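Local coordinates for glycoside hydrolase family protein (Novosphingobium sp. PP1Y, PDB 6Q2F) that acts as an alpha-L-rhamnosidase, a glycoside hydrolase that probably removes terminal L-rhamnose from glycosides, at residues A[916-921]-A[949-954]; A[922-927]-A[943-948]. All blocks are in the same frame, centred on the assembly; numbering follows the deposited sequence.

Contact 1: A[916-921]-A[949-954]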
loop_
_atom_site.group_PDB
_atom_site.type_symbol
_atom_site.label_atom_id
_atom_site.label_comp_id
_atom_site.label_asym_id
_atom_site.label_seq_id
_atom_site.Cartn_x
_atom_site.Cartn_y
_atom_site.Cartn_z
ATOM N N SER A 916 -31.271 11.030 -6.469
ATOM C CA SER A 916 -32.348 11.254 -5.511
ATOM C C SER A 916 -32.742 9.883 -4.989
ATOM O O SER A 916 -33.382 9.109 -5.704
ATOM C CB SER A 916 -33.551 11.949 -6.159
ATOM O OG SER A 916 -33.263 13.302 -6.448
ATOM N N ILE A 917 -32.355 9.572 -3.757
ATOM C CA ILE A 917 -32.571 8.236 -3.225
ATOM C C ILE A 917 -33.461 8.306 -1.991
ATOM O O ILE A 917 -33.703 9.369 -1.421
ATOM C CB ILE A 917 -31.251 7.526 -2.878
ATOM C CG1 ILE A 917 -30.537 8.273 -1.750
ATOM C CG2 ILE A 917 -30.358 7.410 -4.106
ATOM C CD1 ILE A 917 -29.234 7.582 -1.267
ATOM N N GLU A 918 -33.935 7.137 -1.572
ATOM C CA GLU A 918 -34.449 6.937 -0.226
ATOM C C GLU A 918 -33.421 6.085 0.500
ATOM O O GLU A 918 -33.162 4.944 0.098
ATOM C CB GLU A 918 -35.832 6.276 -0.229
ATOM C CG GLU A 918 -36.960 7.186 -0.735
ATOM C CD GLU A 918 -38.196 7.154 0.161
ATOM O OE1 GLU A 918 -38.756 6.057 0.395
ATOM O OE2 GLU A 918 -38.594 8.235 0.645
ATOM N N ALA A 919 -32.810 6.654 1.533
ATOM C CA ALA A 919 -31.703 6.015 2.234
ATOM C C ALA A 919 -32.226 5.346 3.497
ATOM O O ALA A 919 -32.966 5.971 4.268
ATOM C CB ALA A 919 -30.616 7.032 2.582
ATOM N N HIS A 920 -31.848 4.076 3.696
ATOM C CA HIS A 920 -32.304 3.245 4.813
ATOM C C HIS A 920 -31.142 3.001 5.758
ATOM O O HIS A 920 -30.133 2.421 5.356
ATOM C CB HIS A 920 -32.848 1.893 4.335
ATOM C CG HIS A 920 -34.084 1.996 3.493
ATOM N ND1 HIS A 920 -35.270 1.377 3.832
ATOM C CD2 HIS A 920 -34.318 2.651 2.330
ATOM C CE1 HIS A 920 -36.183 1.656 2.918
ATOM N NE2 HIS A 920 -35.627 2.412 1.988
ATOM N N PHE A 921 -31.290 3.428 7.010
ATOM C CA PHE A 921 -30.257 3.256 8.019
ATOM C C PHE A 921 -30.800 2.362 9.123
ATOM O O PHE A 921 -31.962 2.511 9.541
ATOM C CB PHE A 921 -29.807 4.599 8.596
ATOM C CG PHE A 921 -29.384 5.592 7.556
ATOM C CD1 PHE A 921 -30.324 6.364 6.902
ATOM C CD2 PHE A 921 -28.045 5.757 7.231
ATOM C CE1 PHE A 921 -29.940 7.279 5.947
ATOM C CE2 PHE A 921 -27.653 6.668 6.278
ATOM C CZ PHE A 921 -28.604 7.429 5.627
ATOM N N GLU A 949 -35.734 0.699 11.248
ATOM C CA GLU A 949 -34.885 1.490 10.369
ATOM C C GLU A 949 -35.403 2.918 10.297
ATOM O O GLU A 949 -36.550 3.204 10.636
ATOM C CB GLU A 949 -34.837 0.900 8.958
ATOM C CG GLU A 949 -36.213 0.979 8.295
ATOM C CD GLU A 949 -36.214 0.595 6.837
ATOM O OE1 GLU A 949 -35.131 0.311 6.290
ATOM O OE2 GLU A 949 -37.320 0.575 6.245
ATOM N N THR A 950 -34.537 3.813 9.841
ATOM C CA THR A 950 -34.903 5.182 9.525
ATOM C C THR A 950 -34.737 5.361 8.024
ATOM O O THR A 950 -33.708 4.976 7.464
ATOM C CB THR A 950 -34.034 6.182 10.295
ATOM O OG1 THR A 950 -34.221 5.982 11.700
ATOM C CG2 THR A 950 -34.407 7.638 9.933
ATOM N N VAL A 951 -35.741 5.920 7.384
ATOM C CA VAL A 951 -35.709 6.167 5.961
ATOM C C VAL A 951 -35.601 7.662 5.737
ATOM O O VAL A 951 -36.363 8.428 6.260
ATOM C CB VAL A 951 -36.928 5.608 5.242
ATOM C CG1 VAL A 951 -36.743 5.670 3.761
ATOM C CG2 VAL A 951 -37.181 4.191 5.660
ATOM N N VAL A 952 -34.613 8.066 4.963
ATOM C CA VAL A 952 -34.385 9.466 4.726
ATOM C C VAL A 952 -34.309 9.766 3.271
ATOM O O VAL A 952 -33.536 9.164 2.589
ATOM C CB VAL A 952 -33.064 9.889 5.358
ATOM C CG1 VAL A 952 -32.811 11.361 5.188
ATOM C CG2 VAL A 952 -33.047 9.521 6.809
ATOM N N PRO A 953 -35.085 10.702 2.766
ATOM C CA PRO A 953 -34.958 11.021 1.348
ATOM C C PRO A 953 -33.727 11.908 1.178
ATOM O O PRO A 953 -33.606 12.887 1.851
ATOM C CB PRO A 953 -36.226 11.777 1.037
ATOM C CG PRO A 953 -36.668 12.319 2.325
ATOM C CD PRO A 953 -36.245 11.350 3.369
ATOM N N LEU A 954 -32.835 11.547 0.290
ATOM C CA LEU A 954 -31.596 12.287 0.105
ATOM C C LEU A 954 -31.449 12.692 -1.347
ATOM O O LEU A 954 -31.714 11.899 -2.255
ATOM C CB LEU A 954 -30.365 11.465 0.509
ATOM C CG LEU A 954 -30.111 11.228 1.993
ATOM C CD1 LEU A 954 -28.826 10.452 2.123
ATOM C CD2 LEU A 954 -30.008 12.549 2.735
#

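Contact 2: A[922-927]-A[943-948]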
loop_
_atom_site.group_PDB
_atom_site.type_symbol
_atom_site.label_atom_id
_atom_site.label_comp_id
_atom_site.label_asym_id
_atom_site.label_seq_id
_atom_site.Cartn_x
_atom_site.Cartn_y
_atom_site.Cartn_z
ATOM N N ARG A 922 -29.966 1.424 9.580
ATOM C CA ARG A 922 -30.339 0.532 10.677
ATOM C C ARG A 922 -30.154 1.281 11.997
ATOM O O ARG A 922 -29.225 1.049 12.771
ATOM C CB ARG A 922 -29.515 -0.748 10.635
ATOM C CG ARG A 922 -29.947 -1.815 11.657
ATOM C CD ARG A 922 -29.002 -3.026 11.594
ATOM N NE ARG A 922 -27.626 -2.667 11.929
ATOM C CZ ARG A 922 -26.544 -3.289 11.463
ATOM N NH1 ARG A 922 -26.662 -4.290 10.600
ATOM N NH2 ARG A 922 -25.340 -2.894 11.846
ATOM N N VAL A 923 -31.053 2.234 12.236
ATOM C CA VAL A 923 -31.015 3.031 13.455
ATOM C C VAL A 923 -32.420 3.547 13.707
ATOM O O VAL A 923 -33.238 3.665 12.796
ATOM C CB VAL A 923 -30.005 4.204 13.384
ATOM C CG1 VAL A 923 -30.389 5.163 12.264
ATOM C CG2 VAL A 923 -29.931 4.971 14.712
ATOM N N THR A 924 -32.671 3.890 14.963
ATOM C CA THR A 924 -33.990 4.179 15.466
ATOM C C THR A 924 -33.839 5.172 16.614
ATOM O O THR A 924 -32.759 5.315 17.178
ATOM C CB THR A 924 -34.612 2.835 15.876
ATOM O OG1 THR A 924 -33.790 2.220 16.869
ATOM C CG2 THR A 924 -34.862 1.954 14.697
ATOM N N GLY A 925 -34.914 5.887 16.941
ATOM C CA GLY A 925 -34.863 6.774 18.094
ATOM C C GLY A 925 -34.091 8.081 17.930
ATOM O O GLY A 925 -33.983 8.844 18.901
ATOM N N LYS A 926 -33.565 8.378 16.741
ATOM C CA LYS A 926 -32.745 9.566 16.531
ATOM C C LYS A 926 -33.289 10.382 15.365
ATOM O O LYS A 926 -33.712 9.821 14.353
ATOM C CB LYS A 926 -31.280 9.180 16.266
ATOM C CG LYS A 926 -30.584 8.441 17.424
ATOM C CD LYS A 926 -30.213 9.408 18.558
ATOM C CE LYS A 926 -29.222 8.754 19.543
ATOM N NZ LYS A 926 -28.837 9.665 20.666
ATOM N N GLN A 927 -33.262 11.705 15.480
ATOM C CA GLN A 927 -33.657 12.504 14.332
ATOM C C GLN A 927 -32.430 12.836 13.513
ATOM O O GLN A 927 -31.524 13.517 14.014
ATOM C CB GLN A 927 -34.417 13.760 14.720
ATOM C CG GLN A 927 -33.815 14.690 15.714
ATOM C CD GLN A 927 -34.608 15.972 15.750
ATOM O OE1 GLN A 927 -35.072 16.433 14.713
ATOM N NE2 GLN A 927 -34.818 16.527 16.942
ATOM N N TYR A 943 -37.627 12.577 7.550
ATOM C CA TYR A 943 -37.320 11.189 7.860
ATOM C C TYR A 943 -38.574 10.481 8.350
ATOM O O TYR A 943 -39.536 11.112 8.794
ATOM C CB TYR A 943 -36.207 11.072 8.918
ATOM C CG TYR A 943 -36.626 11.560 10.289
ATOM C CD1 TYR A 943 -36.482 12.895 10.639
ATOM C CD2 TYR A 943 -37.190 10.695 11.221
ATOM C CE1 TYR A 943 -36.871 13.357 11.881
ATOM C CE2 TYR A 943 -37.594 11.150 12.463
ATOM C CZ TYR A 943 -37.432 12.485 12.786
ATOM O OH TYR A 943 -37.831 12.946 14.022
ATOM N N ARG A 944 -38.525 9.149 8.301
ATOM C CA ARG A 944 -39.540 8.289 8.894
ATOM C C ARG A 944 -38.847 7.144 9.609
ATOM O O ARG A 944 -37.985 6.472 9.026
ATOM C CB ARG A 944 -40.515 7.746 7.837
ATOM C CG ARG A 944 -40.990 6.339 8.121
ATOM C CD ARG A 944 -42.169 5.955 7.244
ATOM N NE ARG A 944 -43.428 6.517 7.724
ATOM C CZ ARG A 944 -44.298 5.856 8.481
ATOM N NH1 ARG A 944 -44.047 4.603 8.844
ATOM N NH2 ARG A 944 -45.427 6.446 8.867
ATOM N N ILE A 945 -39.189 6.958 10.882
ATOM C CA ILE A 945 -38.657 5.865 11.687
ATOM C C ILE A 945 -39.732 4.799 11.754
ATOM O O ILE A 945 -40.889 5.096 12.061
ATOM C CB ILE A 945 -38.257 6.338 13.092
ATOM C CG1 ILE A 945 -37.274 7.503 13.000
ATOM C CG2 ILE A 945 -37.653 5.190 13.878
ATOM C CD1 ILE A 945 -36.741 7.959 14.331
ATOM N N SER A 946 -39.360 3.566 11.436
ATOM C CA SER A 946 -40.353 2.520 11.284
ATOM C C SER A 946 -39.675 1.178 11.079
ATOM O O SER A 946 -38.733 1.068 10.289
ATOM C CB SER A 946 -41.274 2.830 10.102
ATOM O OG SER A 946 -42.298 1.864 10.004
ATOM N N GLY A 947 -40.169 0.156 11.769
ATOM C CA GLY A 947 -39.702 -1.199 11.557
ATOM C C GLY A 947 -38.208 -1.388 11.697
ATOM O O GLY A 947 -37.610 -2.120 10.901
ATOM N N GLY A 948 -37.590 -0.759 12.697
ATOM C CA GLY A 948 -36.179 -1.001 12.948
ATOM C C GLY A 948 -35.228 -0.211 12.079
ATOM O O GLY A 948 -34.016 -0.423 12.158
#

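Contact 1: A[916-921]-A[949-954]
One face of the His920 imidazole is overlaid by Val951, whose CG2 stands 4.1 Å from the ring centroid and 23° off the normal, a CH-pi contact displaced toward the rim. At the ring's edge, in its plane, lie Glu918 O and Glu949 OE1. His920 ND1 donates to Glu949 OE1 over 2.7 Å; the donor meets that oxygen from above the carboxylate plane, and the two planes are turned 52° apart. Glu949 reaches the ring with CG in the crowded position between backbone N and carbonyl carbon (chi1 65°) and the rest extended. A carboxylate so close would probably favour a protonated imidazole. The Phe921 ring has Thr950 O near its plane at the edge, and its CE1 touches Val952 CG2 at 3.9 Å. The rings stand on opposite faces of an antiparallel strand pair, His920 with Val951 on the more exposed one, within a larger sheet where 881-884 flanks 915-921 and 937-946 flanks 949-956. Hydrogen-bonded pairs Ile917-Leu954, Ala919-Val952 and Phe921-Thr950 each contribute reciprocal backbone N-H...O bonds. On their buried face Ile917 CG1 meets Leu954 CB and Ala919 CB meets Leu954 CD1. Phe921 packs edge-to-face with Tyr905 and meets Phe881 and Phe966.

Contact 2: A[922-927]-A[943-948]
Tyr943 begins the segment with its CB directed toward 922-927 and CG between backbone N and carbonyl carbon (chi1 68°), which stands the ring beneath Gln927. Gln927 CA lies over one ring face, 4.1 Å from Tyr943 CE1, while Gln927 CB approaches Tyr943 OH to 3.6 Å. The hydroxyl itself is hydrogen-bonded to Arg972 O, so the ring is gripped at its tip as well as packed on its face. An alanine at Tyr943 would remove both the ring under Gln927 and the hydroxyl link to Arg972, and would probably loosen the packing between the two strands here. Ile945, two residues on and also directed toward the other segment, has CG1 anti to the carbonyl carbon (chi1 -55°) and an extended end. Its CD1 reaches the backbone of the turn, 3.6 Å from Lys926 O and 3.8 Å from Gly925 N; its CG2 sits 4.1 Å from Thr924 CA. The chain then turns through Gly947 and Gly948, both at positive phi. A side chain at Gly948 would collide with the carbonyl oxygen of Gly947, so these backbone angles require glycine. Here Thr924 CG2, anti to its own carbonyl carbon, presses 3.4 Å from Gly948 C. These residues join the start of strand 926-932 to the end of strand 937-946, the open end of a beta hairpin. With carbon atoms doing most of the touching, and the Tyr943 hydroxyl bonded elsewhere, this contact rests on van der Waals packing.

The centres of contacts 1 and 2 lie about 10 Å apart, in the same antiparallel sheet and 34 and 38 Å from the centre of the chain. In sequence, contact 2 is nested inside the loop closed by contact 1: strand 915-921 leads into 926-932, and strand 937-946 returns into 949-956. Strands 937-946 and 949-956 are coupled by Val951 N to Arg944 O at 2.8 Å. A second tie, Thr950 OG1 to Val923 O at 2.7 Å, joins contact 1 directly to segment 922-927. Across the sheet the order is 915-921, 949-956, 937-946, 926-932; contact 1 pairs the first two, and contact 2 lies at the open end of the hairpin formed by the last two.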